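Local coordinates for glutaryl-CoA dehydrogenase (Mycobacterium smegmatis, PDB 3SF6), which belongs to the acyl-CoA dehydrogenase family of flavoproteins and binds dihydroflavine-adenine dinucleotide in a four-chain assembly, at residues Ser113-Ser117 / Leu118-Ala122; Leu74-Leu77 / Gly78-Leu81; Arg292-Gly295 / Gly296-Leu299; Leu281-Ala284 / Cys285-Gln289; Pro51-Ala54 / Ser55-Glu58. One frame throughout, in Å; residues are numbered along the deposited sequence.

Interaction 1 of 5, residues Ser113-Ser117 / Leu118-Ala122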
# COMPACT_ATOMS: atom_id res chain seq x y z
N SER A 113 -9.62 -14.60 -26.50
CA SER A 113 -10.20 -15.28 -25.32
C SER A 113 -11.67 -15.65 -25.52
O SER A 113 -12.09 -16.75 -25.21
CB SER A 113 -10.12 -14.39 -24.07
OG SER A 113 -8.80 -14.24 -23.64
N VAL A 114 -12.46 -14.69 -26.03
CA VAL A 114 -13.88 -14.93 -26.25
C VAL A 114 -14.07 -15.98 -27.33
O VAL A 114 -14.88 -16.89 -27.19
CB VAL A 114 -14.56 -13.61 -26.65
CG1 VAL A 114 -15.89 -13.87 -27.40
CG2 VAL A 114 -14.64 -12.69 -25.40
N GLN A 115 -13.32 -15.85 -28.42
CA GLN A 115 -13.43 -16.84 -29.52
C GLN A 115 -13.14 -18.26 -29.06
O GLN A 115 -13.95 -19.17 -29.30
CB GLN A 115 -12.53 -16.44 -30.68
CG GLN A 115 -12.65 -17.32 -31.92
CD GLN A 115 -13.86 -17.02 -32.78
OE1 GLN A 115 -14.75 -16.25 -32.40
NE2 GLN A 115 -13.90 -17.64 -33.98
N GLY A 116 -12.01 -18.46 -28.39
CA GLY A 116 -11.55 -19.80 -28.09
C GLY A 116 -12.02 -20.32 -26.75
O GLY A 116 -12.69 -21.33 -26.67
N SER A 117 -11.67 -19.62 -25.69
CA SER A 117 -11.91 -20.14 -24.34
C SER A 117 -13.33 -19.95 -23.81
O SER A 117 -13.66 -20.53 -22.78
CB SER A 117 -10.90 -19.54 -23.33
OG SER A 117 -11.00 -18.14 -23.22
N LEU A 118 -14.16 -19.15 -24.50
CA LEU A 118 -15.55 -18.94 -24.13
C LEU A 118 -16.48 -19.57 -25.16
O LEU A 118 -17.14 -20.58 -24.84
CB LEU A 118 -15.91 -17.47 -23.91
CG LEU A 118 -15.23 -16.83 -22.68
CD1 LEU A 118 -15.60 -15.31 -22.56
CD2 LEU A 118 -15.50 -17.60 -21.40
N ALA A 119 -16.56 -18.99 -26.35
CA ALA A 119 -17.56 -19.44 -27.35
C ALA A 119 -17.23 -20.83 -27.91
O ALA A 119 -18.04 -21.78 -27.76
CB ALA A 119 -17.73 -18.41 -28.48
N MET A 120 -16.02 -21.03 -28.45
CA MET A 120 -15.65 -22.37 -28.92
C MET A 120 -15.64 -23.41 -27.80
O MET A 120 -16.13 -24.55 -27.96
CB MET A 120 -14.31 -22.36 -29.66
CG MET A 120 -14.35 -21.67 -31.00
SD MET A 120 -12.69 -21.39 -31.71
CE MET A 120 -12.36 -23.05 -32.32
N TYR A 121 -15.05 -23.05 -26.67
CA TYR A 121 -15.00 -23.97 -25.53
C TYR A 121 -16.40 -24.45 -25.14
O TYR A 121 -16.60 -25.63 -24.88
CB TYR A 121 -14.32 -23.32 -24.34
CG TYR A 121 -14.22 -24.27 -23.15
CD1 TYR A 121 -13.15 -25.13 -23.00
CD2 TYR A 121 -15.21 -24.28 -22.20
CE1 TYR A 121 -13.07 -26.01 -21.89
CE2 TYR A 121 -15.15 -25.16 -21.11
CZ TYR A 121 -14.10 -26.00 -20.97
OH TYR A 121 -14.09 -26.82 -19.87
N ALA A 122 -17.35 -23.52 -25.06
CA ALA A 122 -18.71 -23.89 -24.67
C ALA A 122 -19.28 -24.96 -25.61
O ALA A 122 -19.90 -25.94 -25.17
CB ALA A 122 -19.65 -22.65 -24.63
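Val114 and Leu118 meet along one flank of helix 106-126, CG2 of Val114 lying 4.0 Å from CD1 of Leu118. A Leu118 CG anti to the carbonyl carbon (chi1 -67°) carries that branch beside the valine, while Leu118 CB packs against the oxygen of Val114. On another side of the helix, chi1 of -70° and an extended chi2 (169°) take Met120 SD to 4.1 Å from CG of Gln115, the two side chains slanting past one another. The CB of Tyr121 packs against the oxygen of Ser117.

Behind these contacts the helix widens into pi-type turns, and the bonds run from residue i+5 back to residue i. The amide of Ala119 reaches Val114 O at 2.8 Å, Met120 N reaches Gln115 O at 2.9 Å, and Tyr121 N reaches Gly116 O at 2.9 Å with a more bent hydrogen. Leu118 N makes just a weak bond to Ser113 O, an acceptor also taken by the Ser117 hydroxyl, OG to O 2.7 Å.

Farther out, Gln115 spans to Gly146, Met139 and Arg144, while Tyr121 OH bonds Arg256 of helix 252-286. Val114 touches the dihydroflavine-adenine dinucleotide. In the conformer described, the Ser117 hydroxyl probably supplements two weak amide bonds to Ser113 O, from Ser117 N and Leu118 N, where the wide turn begins beside the flavin pocket.

Interaction 2 of 5, residues Leu74-Leu77 / Gly78-Leu81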
# COMPACT_ATOMS: atom_id res chain seq x y z
N LEU A 74 -3.49 -18.28 -38.81
CA LEU A 74 -2.20 -18.43 -38.11
C LEU A 74 -2.23 -19.45 -36.97
O LEU A 74 -1.19 -19.73 -36.33
CB LEU A 74 -1.70 -17.06 -37.58
CG LEU A 74 -1.12 -16.14 -38.69
CD1 LEU A 74 -1.03 -14.70 -38.25
CD2 LEU A 74 0.24 -16.64 -39.18
N GLY A 75 -3.41 -20.01 -36.68
CA GLY A 75 -3.52 -21.08 -35.67
C GLY A 75 -3.77 -20.57 -34.25
O GLY A 75 -3.70 -21.34 -33.27
N LEU A 76 -4.17 -19.31 -34.16
CA LEU A 76 -4.26 -18.62 -32.86
C LEU A 76 -5.66 -18.56 -32.24
O LEU A 76 -5.84 -17.93 -31.20
CB LEU A 76 -3.64 -17.23 -32.97
CG LEU A 76 -2.21 -17.19 -33.47
CD1 LEU A 76 -1.73 -15.72 -33.55
CD2 LEU A 76 -1.24 -18.06 -32.63
N LEU A 77 -6.65 -19.20 -32.87
CA LEU A 77 -8.02 -19.26 -32.35
C LEU A 77 -8.32 -20.67 -31.92
O LEU A 77 -8.25 -21.61 -32.70
CB LEU A 77 -9.03 -18.77 -33.40
CG LEU A 77 -8.81 -17.33 -33.86
CD1 LEU A 77 -9.89 -16.96 -34.88
CD2 LEU A 77 -8.81 -16.31 -32.69
N GLY A 78 -8.70 -20.82 -30.66
CA GLY A 78 -8.95 -22.15 -30.12
C GLY A 78 -7.67 -22.87 -29.77
O GLY A 78 -7.63 -24.10 -29.76
N MET A 79 -6.63 -22.12 -29.42
CA MET A 79 -5.30 -22.71 -29.22
C MET A 79 -5.24 -23.88 -28.25
O MET A 79 -4.46 -24.82 -28.47
CB MET A 79 -4.31 -21.64 -28.74
CG MET A 79 -3.92 -20.66 -29.81
SD MET A 79 -2.72 -19.42 -29.27
CE MET A 79 -3.79 -18.20 -28.46
N HIS A 80 -6.02 -23.81 -27.16
CA HIS A 80 -5.95 -24.81 -26.13
C HIS A 80 -6.97 -25.92 -26.34
O HIS A 80 -7.00 -26.88 -25.55
CB HIS A 80 -6.14 -24.18 -24.73
CG HIS A 80 -5.84 -25.14 -23.62
ND1 HIS A 80 -6.81 -25.56 -22.72
CD2 HIS A 80 -4.71 -25.83 -23.31
CE1 HIS A 80 -6.28 -26.44 -21.90
NE2 HIS A 80 -5.01 -26.62 -22.23
N LEU A 81 -7.74 -25.86 -27.42
CA LEU A 81 -8.75 -26.89 -27.71
C LEU A 81 -8.15 -27.92 -28.63
O LEU A 81 -7.22 -27.61 -29.38
CB LEU A 81 -9.98 -26.28 -28.38
CG LEU A 81 -10.72 -25.23 -27.56
CD1 LEU A 81 -11.87 -24.57 -28.36
CD2 LEU A 81 -11.26 -25.81 -26.25
O HOH W 1 -7.27 -19.28 -28.65
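Met79 folds back over the peptide of Leu76, its methyl CE 3.4 Å from Leu76 O and its sulfur SD 3.9 Å from Leu76 CD2. The two side chains run alongside each other and point the same way. The bend that achieves this lies at the end of the methionine: the chain is extended through chi2 and turns at chi3 (-83°), bringing CE up to the carbonyl oxygen. Nearer the backbone, CG of Met79 sits 3.5 Å from Gly75 O, so two successive carbonyls line its path.

No direct hydrogen bond joins residues 74-77 to 78-81. A water does the work, donating to Leu76 O at 3.2 Å and accepting from Met79 N at 3.0 Å, and so bridges the ends of the small bend. Gly78, at its middle, takes up a positive phi of 78°. It also opens a type I beta turn, closed by Leu81 N bonding to Gly78 O at 2.9 Å. Gly75, likewise at positive phi, ends helix 64-73 in a Schellman motif.

This loop of the acyl-CoA dehydrogenase N-terminal region is packed between helices. Leu76 leans on Val41 and Val44 of helix 32-49, Met79 enters among Tyr94, Ala97 and Leu101 of helix 91-104, and Leu77 rests on Val112 of helix 106-126.

Interaction 3 of 5, residues Arg292-Gly295 / Gly296-Leu299. With FDA (dihydroflavine-adenine dinucleotide), chain B.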
# COMPACT_ATOMS: atom_id res chain seq x y z
N ARG A 292 22.25 12.83 -14.79
CA ARG A 292 22.41 11.39 -14.84
C ARG A 292 21.21 10.70 -15.41
O ARG A 292 20.15 11.31 -15.46
CB ARG A 292 22.72 10.81 -13.50
CG ARG A 292 21.65 10.77 -12.60
CD ARG A 292 22.13 10.17 -11.30
NE ARG A 292 22.86 11.14 -10.51
CZ ARG A 292 22.97 11.11 -9.18
NH1 ARG A 292 22.36 10.15 -8.47
NH2 ARG A 292 23.65 12.06 -8.55
N PRO A 293 21.36 9.45 -15.85
CA PRO A 293 20.16 8.72 -16.28
C PRO A 293 19.21 8.64 -15.13
O PRO A 293 19.66 8.44 -13.99
CB PRO A 293 20.66 7.34 -16.64
CG PRO A 293 22.13 7.45 -16.75
CD PRO A 293 22.57 8.62 -15.93
N ILE A 294 17.92 8.81 -15.38
CA ILE A 294 16.98 8.80 -14.25
C ILE A 294 16.97 7.45 -13.53
O ILE A 294 16.63 7.37 -12.35
CB ILE A 294 15.55 9.23 -14.62
CG1 ILE A 294 14.96 8.31 -15.65
CG2 ILE A 294 15.59 10.68 -15.09
CD1 ILE A 294 13.44 8.58 -15.98
N GLY A 295 17.37 6.40 -14.24
CA GLY A 295 17.59 5.10 -13.59
C GLY A 295 18.70 5.08 -12.54
O GLY A 295 18.79 4.12 -11.76
N GLY A 296 19.52 6.13 -12.47
CA GLY A 296 20.55 6.27 -11.46
C GLY A 296 20.10 6.92 -10.17
O GLY A 296 20.96 7.21 -9.30
N PHE A 297 18.81 7.24 -10.07
CA PHE A 297 18.26 7.81 -8.82
C PHE A 297 17.58 6.70 -8.00
O PHE A 297 16.89 5.82 -8.55
CB PHE A 297 17.29 8.97 -9.08
CG PHE A 297 17.94 10.16 -9.72
CD1 PHE A 297 18.92 10.85 -9.05
CD2 PHE A 297 17.62 10.50 -11.00
CE1 PHE A 297 19.55 11.94 -9.66
CE2 PHE A 297 18.28 11.55 -11.61
CZ PHE A 297 19.22 12.26 -10.94
N GLN A 298 17.73 6.75 -6.69
CA GLN A 298 17.15 5.70 -5.83
C GLN A 298 15.65 5.53 -6.01
O GLN A 298 15.15 4.40 -6.06
CB GLN A 298 17.43 5.93 -4.34
CG GLN A 298 18.89 6.16 -3.99
CD GLN A 298 19.15 6.03 -2.50
OE1 GLN A 298 18.28 6.36 -1.66
NE2 GLN A 298 20.36 5.55 -2.14
N LEU A 299 14.92 6.64 -6.14
CA LEU A 299 13.47 6.50 -6.22
C LEU A 299 13.08 5.78 -7.52
O LEU A 299 12.07 5.05 -7.56
CB LEU A 299 12.76 7.83 -6.13
CG LEU A 299 12.94 8.50 -4.77
CD1 LEU A 299 12.42 9.94 -4.77
CD2 LEU A 299 12.25 7.69 -3.62
PA FDA B . 11.58 14.27 -16.14
O1A FDA B . 12.09 15.40 -15.34
O2A FDA B . 12.32 13.76 -17.30
O5B FDA B . 11.41 13.11 -15.04
C5B FDA B . 11.14 11.76 -15.47
C4B FDA B . 10.91 10.87 -14.25
O4B FDA B . 12.17 10.84 -13.52
C3B FDA B . 9.87 11.39 -13.28
O3B FDA B . 9.22 10.27 -12.64
C2B FDA B . 10.72 12.16 -12.28
O2B FDA B . 10.03 12.35 -11.03
C1B FDA B . 11.99 11.30 -12.18
N9A FDA B . 13.15 12.10 -11.75
C8A FDA B . 13.69 13.17 -12.41
N7A FDA B . 14.71 13.67 -11.70
C5A FDA B . 14.80 12.92 -10.55
C6A FDA B . 15.62 12.95 -9.43
N6A FDA B . 16.61 13.86 -9.29
N1A FDA B . 15.42 12.01 -8.48
C2A FDA B . 14.44 11.10 -8.58
N3A FDA B . 13.64 11.05 -9.62
C4A FDA B . 13.80 11.95 -10.61
N1 FDA B . 5.48 22.81 -18.32
C2 FDA B . 5.50 24.15 -18.55
O2 FDA B . 6.59 24.76 -18.51
N3 FDA B . 4.34 24.80 -18.79
C4 FDA B . 3.15 24.20 -18.87
O4 FDA B . 2.09 24.82 -19.16
C4X FDA B . 3.11 22.81 -18.61
N5 FDA B . 1.95 22.12 -18.72
C5X FDA B . 1.98 20.74 -18.83
C6 FDA B . 0.87 20.03 -19.27
C7 FDA B . 0.86 18.65 -19.36
C7M FDA B . -0.36 17.92 -19.93
C8 FDA B . 1.99 17.96 -18.96
C8M FDA B . 1.97 16.43 -19.04
C9 FDA B . 3.12 18.64 -18.52
C9A FDA B . 3.12 20.05 -18.45
N10 FDA B . 4.27 20.76 -18.09
C10 FDA B . 4.30 22.14 -18.36
C1' FDA B . 5.56 20.07 -18.03
C2' FDA B . 5.74 19.47 -16.63
O2' FDA B . 6.09 20.50 -15.68
C3' FDA B . 6.85 18.43 -16.69
O3' FDA B . 6.31 17.28 -17.35
C4' FDA B . 7.35 18.00 -15.31
O4' FDA B . 8.12 19.06 -14.70
C5' FDA B . 8.18 16.72 -15.35
O5' FDA B . 9.26 16.89 -16.28
P FDA B . 9.49 15.76 -17.37
O1P FDA B . 8.20 15.35 -17.93
O2P FDA B . 10.55 16.24 -18.30
O3P FDA B . 10.04 14.49 -16.54
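Contacts over the faces of the Phe297 ring come first: Arg292 lies on one and the adenine of dihydroflavine-adenine dinucleotide on the other. The aliphatic part of the arginine makes a CH-pi contact, CD standing 3.8 Å from the ring centroid, and CG comes to 3.3 Å from CZ of Phe297. The guanidinium continues over the rim by CE1, its plane only 18° from that of the ring. Chi1 of 73° sets Arg292 CG between its backbone N and carbonyl carbon, and a bend at chi3 lays the remainder across the phenyl. On the opposite face, N6A of the adenine lies over the ring centre, and N1A is 3.4 Å from Phe297 CG.

The apolar pair is Ile294 CB with Phe297 CD2, 4.4 Å apart; CD1 of Ile294 makes a van der Waals contact with O4B of the ribose at 3.6 Å.

The chain here leaves the short strand 292-293 by a 3-10 turn and enters helix 298-327, with Phe297 at the N-cap position, in the C-terminal helical domain of the acyl-CoA dehydrogenase fold.

Hydrogen bonds hold the turn: Gly296 N to Pro293 O at 2.8 Å and Phe297 N to Ile294 O at 3.2 Å. Arg292 NH1 reaches Gly296 O weakly at 3.4 Å, this oxygen lying in the guanidinium plane at its edge, while NH2 bonds Arg403 O of the fourth subunit.

Interaction 4 of 5, residues Leu281-Ala284 / Cys285-Gln289. With FDA (dihydroflavine-adenine dinucleotide), chain B.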
# COMPACT_ATOMS: atom_id res chain seq x y z
N LEU A 281 12.04 0.53 -18.14
CA LEU A 281 13.46 0.18 -18.01
C LEU A 281 14.30 0.87 -19.09
O LEU A 281 15.35 1.48 -18.80
CB LEU A 281 13.70 -1.32 -18.05
CG LEU A 281 13.30 -2.08 -16.78
CD1 LEU A 281 13.15 -3.58 -17.06
CD2 LEU A 281 14.33 -1.81 -15.68
N ALA A 282 13.82 0.81 -20.33
CA ALA A 282 14.54 1.46 -21.43
C ALA A 282 14.61 2.96 -21.25
O ALA A 282 15.67 3.58 -21.44
CB ALA A 282 13.87 1.08 -22.77
N TYR A 283 13.50 3.55 -20.83
CA TYR A 283 13.42 4.99 -20.63
C TYR A 283 14.33 5.41 -19.48
O TYR A 283 15.01 6.44 -19.54
CB TYR A 283 11.99 5.42 -20.31
CG TYR A 283 11.78 6.92 -20.51
CD1 TYR A 283 11.71 7.47 -21.78
CD2 TYR A 283 11.64 7.79 -19.42
CE1 TYR A 283 11.52 8.83 -21.97
CE2 TYR A 283 11.45 9.12 -19.59
CZ TYR A 283 11.39 9.65 -20.86
OH TYR A 283 11.20 11.03 -21.03
N ALA A 284 14.36 4.61 -18.43
CA ALA A 284 15.18 4.96 -17.24
C ALA A 284 16.67 4.97 -17.58
O ALA A 284 17.46 5.66 -16.95
CB ALA A 284 14.93 3.98 -16.06
N CYS A 285 17.06 4.19 -18.59
CA CYS A 285 18.45 4.16 -19.02
C CYS A 285 18.76 5.29 -20.05
O CYS A 285 19.88 5.81 -20.07
CB CYS A 285 18.76 2.76 -19.54
SG CYS A 285 18.70 1.51 -18.17
N SER A 286 17.77 5.72 -20.82
CA SER A 286 17.98 6.71 -21.88
C SER A 286 17.75 8.15 -21.41
O SER A 286 18.52 9.06 -21.79
CB SER A 286 17.12 6.42 -23.12
OG SER A 286 15.69 6.44 -22.86
N ARG A 287 16.71 8.37 -20.63
CA ARG A 287 16.38 9.70 -20.17
C ARG A 287 17.29 10.16 -19.04
O ARG A 287 17.47 9.44 -18.04
CB ARG A 287 14.93 9.75 -19.66
CG ARG A 287 14.47 11.07 -19.06
CD ARG A 287 14.42 12.14 -20.14
NE ARG A 287 13.69 13.32 -19.67
CZ ARG A 287 13.34 14.31 -20.50
NH1 ARG A 287 13.65 14.22 -21.79
NH2 ARG A 287 12.66 15.35 -20.04
N GLU A 288 17.88 11.34 -19.24
CA GLU A 288 18.73 11.98 -18.23
C GLU A 288 18.03 13.15 -17.60
O GLU A 288 17.26 13.88 -18.25
CB GLU A 288 20.06 12.46 -18.81
CG GLU A 288 20.84 11.37 -19.51
CD GLU A 288 22.32 11.62 -19.50
OE1 GLU A 288 22.87 11.83 -18.40
OE2 GLU A 288 22.93 11.60 -20.60
N GLN A 289 18.27 13.34 -16.33
CA GLN A 289 17.80 14.53 -15.65
C GLN A 289 18.74 14.78 -14.47
O GLN A 289 19.23 13.84 -13.87
CB GLN A 289 16.32 14.43 -15.24
CG GLN A 289 15.59 15.77 -15.03
CD GLN A 289 15.29 16.60 -16.28
OE1 GLN A 289 14.80 17.73 -16.16
NE2 GLN A 289 15.57 16.06 -17.48
PA FDA B . 11.58 14.27 -16.14
O1A FDA B . 12.09 15.40 -15.34
O2A FDA B . 12.32 13.76 -17.30
O5B FDA B . 11.41 13.11 -15.04
C5B FDA B . 11.14 11.76 -15.47
C4B FDA B . 10.91 10.87 -14.25
O4B FDA B . 12.17 10.84 -13.52
C3B FDA B . 9.87 11.39 -13.28
O3B FDA B . 9.22 10.27 -12.64
C2B FDA B . 10.72 12.16 -12.28
O2B FDA B . 10.03 12.35 -11.03
C1B FDA B . 11.99 11.30 -12.18
N9A FDA B . 13.15 12.10 -11.75
C8A FDA B . 13.69 13.17 -12.41
N7A FDA B . 14.71 13.67 -11.70
C5A FDA B . 14.80 12.92 -10.55
C6A FDA B . 15.62 12.95 -9.43
N6A FDA B . 16.61 13.86 -9.29
N1A FDA B . 15.42 12.01 -8.48
C2A FDA B . 14.44 11.10 -8.58
N3A FDA B . 13.64 11.05 -9.62
C4A FDA B . 13.80 11.95 -10.61
N1 FDA B . 5.48 22.81 -18.32
C2 FDA B . 5.50 24.15 -18.55
O2 FDA B . 6.59 24.76 -18.51
N3 FDA B . 4.34 24.80 -18.79
C4 FDA B . 3.15 24.20 -18.87
O4 FDA B . 2.09 24.82 -19.16
C4X FDA B . 3.11 22.81 -18.61
N5 FDA B . 1.95 22.12 -18.72
C5X FDA B . 1.98 20.74 -18.83
C6 FDA B . 0.87 20.03 -19.27
C7 FDA B . 0.86 18.65 -19.36
C7M FDA B . -0.36 17.92 -19.93
C8 FDA B . 1.99 17.96 -18.96
C8M FDA B . 1.97 16.43 -19.04
C9 FDA B . 3.12 18.64 -18.52
C9A FDA B . 3.12 20.05 -18.45
N10 FDA B . 4.27 20.76 -18.09
C10 FDA B . 4.30 22.14 -18.36
C1' FDA B . 5.56 20.07 -18.03
C2' FDA B . 5.74 19.47 -16.63
O2' FDA B . 6.09 20.50 -15.68
C3' FDA B . 6.85 18.43 -16.69
O3' FDA B . 6.31 17.28 -17.35
C4' FDA B . 7.35 18.00 -15.31
O4' FDA B . 8.12 19.06 -14.70
C5' FDA B . 8.18 16.72 -15.35
O5' FDA B . 9.26 16.89 -16.28
P FDA B . 9.49 15.76 -17.37
O1P FDA B . 8.20 15.35 -17.93
O2P FDA B . 10.55 16.24 -18.30
O3P FDA B . 10.04 14.49 -16.54
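Arg287 and Tyr283 lie alongside each other where helix 252-286, a long helix of the C-terminal domain of the acyl-CoA dehydrogenase fold, comes to its end. Arg287 is the first residue to leave helical backbone angles, yet its amide N still bonds back to Tyr283 O at 2.8 Å.

From there the arginine can be followed outward. CB sits over one face of the Tyr283 ring, 3.8 Å from its centroid, a CH-pi contact displaced toward the rim. CG, anti to the backbone N (chi1 176°), continues along that ring at 3.6 Å from CE2. The bend at chi2 (67°) brings CD past the phenol oxygen, OH to CD 3.5 Å, and the chain beyond runs extended. With the tyrosine hydroxyl over one face of the guanidinium, the charged group turns its edge to the pyrophosphate of dihydroflavine-adenine dinucleotide.

NH1 leaves for the fourth subunit, where it bonds Pro153 O and makes a long, weak ion pair with Asp154. Gln289, further along, is hydrogen-bonded to Gly156, Asp158 and Asp154 of that subunit, so the cofactor is held at a subunit boundary.

The charge probably offsets that of both phosphates: NH2 makes weak bonds to O2P and O2A, at 2.9 and 3.2 Å, while NE donates to O2A, in the guanidinium plane, at 2.8 Å.

Interaction 5 of 5, residues Pro51-Ala54 / Ser55-Glu58; sequences PHIA and SWYE
The CB of His52, just ahead of helix 53-59, lies over the indole of Trp56 in the first turn of this short helix, part of the N-terminal domain of the acyl-CoA dehydrogenase fold. The backbone acceptors are taken in order: Trp56 N bonds His52 O at 3.0 Å, Tyr57 N bonds Ile53 O at 2.9 Å, and Glu58 N bonds Ala54 O at 3.0 Å. Ahead of them, Pro51 O is reached by water. One molecule donates to it and accepts from Ser55 N, at 3.0 Å, standing in for a direct helical bond. A second water gives Pro51 O a weak bond and, in the serine conformer described, also pairs with the Ser55 hydroxyl.

Farther along, Tyr57 O and Glu58 O both receive the guanidinium of Arg225. In the conformer described, Glu58 OE2 makes a weak bond to Ser220 of the fourth subunit, while Tyr57 packs on Met222 of that subunit.

The other contacts of the turn are between rings and hydrocarbon groups. With chi1 near -59° His52 sends its ring past the tryptophan, the planes 17° apart but slid so far that they barely overlap. The real cover is the methylene. Ile53, coming at about a right angle, meets the indole edge instead, Ile53 CD1 to Trp56 CE3 3.9 Å. Over the indole face, His52 CB stands 3.6 Å from the centroid of the six-membered ring of Trp56.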
# COMPACT_ATOMS: atom_id res chain seq x y z
N PRO A 51 2.12 -2.42 -35.31
CA PRO A 51 2.16 -1.24 -36.17
C PRO A 51 0.85 -0.46 -36.27
O PRO A 51 0.87 0.71 -36.64
CB PRO A 51 2.50 -1.83 -37.55
CG PRO A 51 3.20 -3.07 -37.27
CD PRO A 51 2.53 -3.62 -36.04
N HIS A 52 -0.28 -1.11 -35.96
CA HIS A 52 -1.60 -0.53 -36.15
C HIS A 52 -2.31 -0.16 -34.83
O HIS A 52 -3.30 0.57 -34.82
CB HIS A 52 -2.52 -1.56 -36.83
CG HIS A 52 -2.03 -2.02 -38.17
ND1 HIS A 52 -1.97 -1.19 -39.26
CD2 HIS A 52 -1.63 -3.24 -38.59
CE1 HIS A 52 -1.52 -1.87 -40.30
NE2 HIS A 52 -1.30 -3.12 -39.92
N ILE A 53 -1.83 -0.70 -33.70
CA ILE A 53 -2.67 -0.70 -32.50
C ILE A 53 -2.94 0.70 -31.96
O ILE A 53 -4.02 0.94 -31.45
CB ILE A 53 -2.06 -1.63 -31.39
CG1 ILE A 53 -3.03 -1.83 -30.23
CG2 ILE A 53 -0.70 -1.11 -30.95
CD1 ILE A 53 -4.38 -2.50 -30.64
N ALA A 54 -1.97 1.60 -32.03
CA ALA A 54 -2.20 2.96 -31.52
C ALA A 54 -3.39 3.58 -32.26
O ALA A 54 -4.27 4.19 -31.63
CB ALA A 54 -0.92 3.84 -31.65
N SER A 55 -3.42 3.41 -33.58
CA SER A 55 -4.51 3.95 -34.42
C SER A 55 -5.84 3.28 -34.15
O SER A 55 -6.86 3.94 -34.02
CB SER A 55 -4.19 3.82 -35.90
OG SER A 55 -3.17 4.73 -36.24
N TRP A 56 -5.85 1.94 -34.04
CA TRP A 56 -7.09 1.22 -33.74
C TRP A 56 -7.64 1.69 -32.40
O TRP A 56 -8.84 1.92 -32.26
CB TRP A 56 -6.85 -0.31 -33.71
CG TRP A 56 -6.50 -0.95 -35.04
CD1 TRP A 56 -6.72 -0.46 -36.28
CD2 TRP A 56 -5.90 -2.25 -35.22
NE1 TRP A 56 -6.29 -1.37 -37.24
CE2 TRP A 56 -5.78 -2.47 -36.61
CE3 TRP A 56 -5.46 -3.24 -34.34
CZ2 TRP A 56 -5.22 -3.62 -37.14
CZ3 TRP A 56 -4.91 -4.39 -34.88
CH2 TRP A 56 -4.79 -4.57 -36.25
N TYR A 57 -6.77 1.82 -31.40
CA TYR A 57 -7.20 2.19 -30.07
C TYR A 57 -7.79 3.64 -30.09
O TYR A 57 -8.88 3.91 -29.59
CB TYR A 57 -6.05 2.12 -29.07
CG TYR A 57 -6.53 2.32 -27.66
CD1 TYR A 57 -6.66 3.61 -27.12
CD2 TYR A 57 -6.94 1.24 -26.87
CE1 TYR A 57 -7.18 3.79 -25.85
CE2 TYR A 57 -7.46 1.42 -25.61
CZ TYR A 57 -7.56 2.68 -25.08
OH TYR A 57 -8.10 2.93 -23.85
N GLU A 58 -7.06 4.55 -30.70
CA GLU A 58 -7.53 5.94 -30.77
C GLU A 58 -8.88 6.04 -31.45
O GLU A 58 -9.77 6.75 -30.98
CB GLU A 58 -6.51 6.85 -31.48
CG GLU A 58 -5.20 7.04 -30.71
CD GLU A 58 -4.06 7.61 -31.54
OE1 GLU A 58 -4.25 7.95 -32.74
OE2 GLU A 58 -2.95 7.69 -30.98
O HOH W 2 -0.91 2.90 -35.08
O HOH W 3 -1.32 2.92 -37.98

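From the N terminus the contacts follow in series, interaction 5, 2, 1, 4 and 3, and none nests within or crosses another; each closes only a turn of its own. Interactions 5, 2 and 1 belong to the N-terminal helical region. Interactions 2 and 1 touch, Leu81 packing on Met120 and Tyr121 and Leu77 on Gln115, which ties the 74-81 loop to helix 106-126. Interactions 4 and 3 are about 8 Å apart between centres, joined by the hairpin of strands 288-289 and 292-293, and both meet the same dihydroflavine-adenine dinucleotide. Interactions 3, 4 and 5 all reach the fourth subunit, whereas interaction 1 contacts a flavin through Val114.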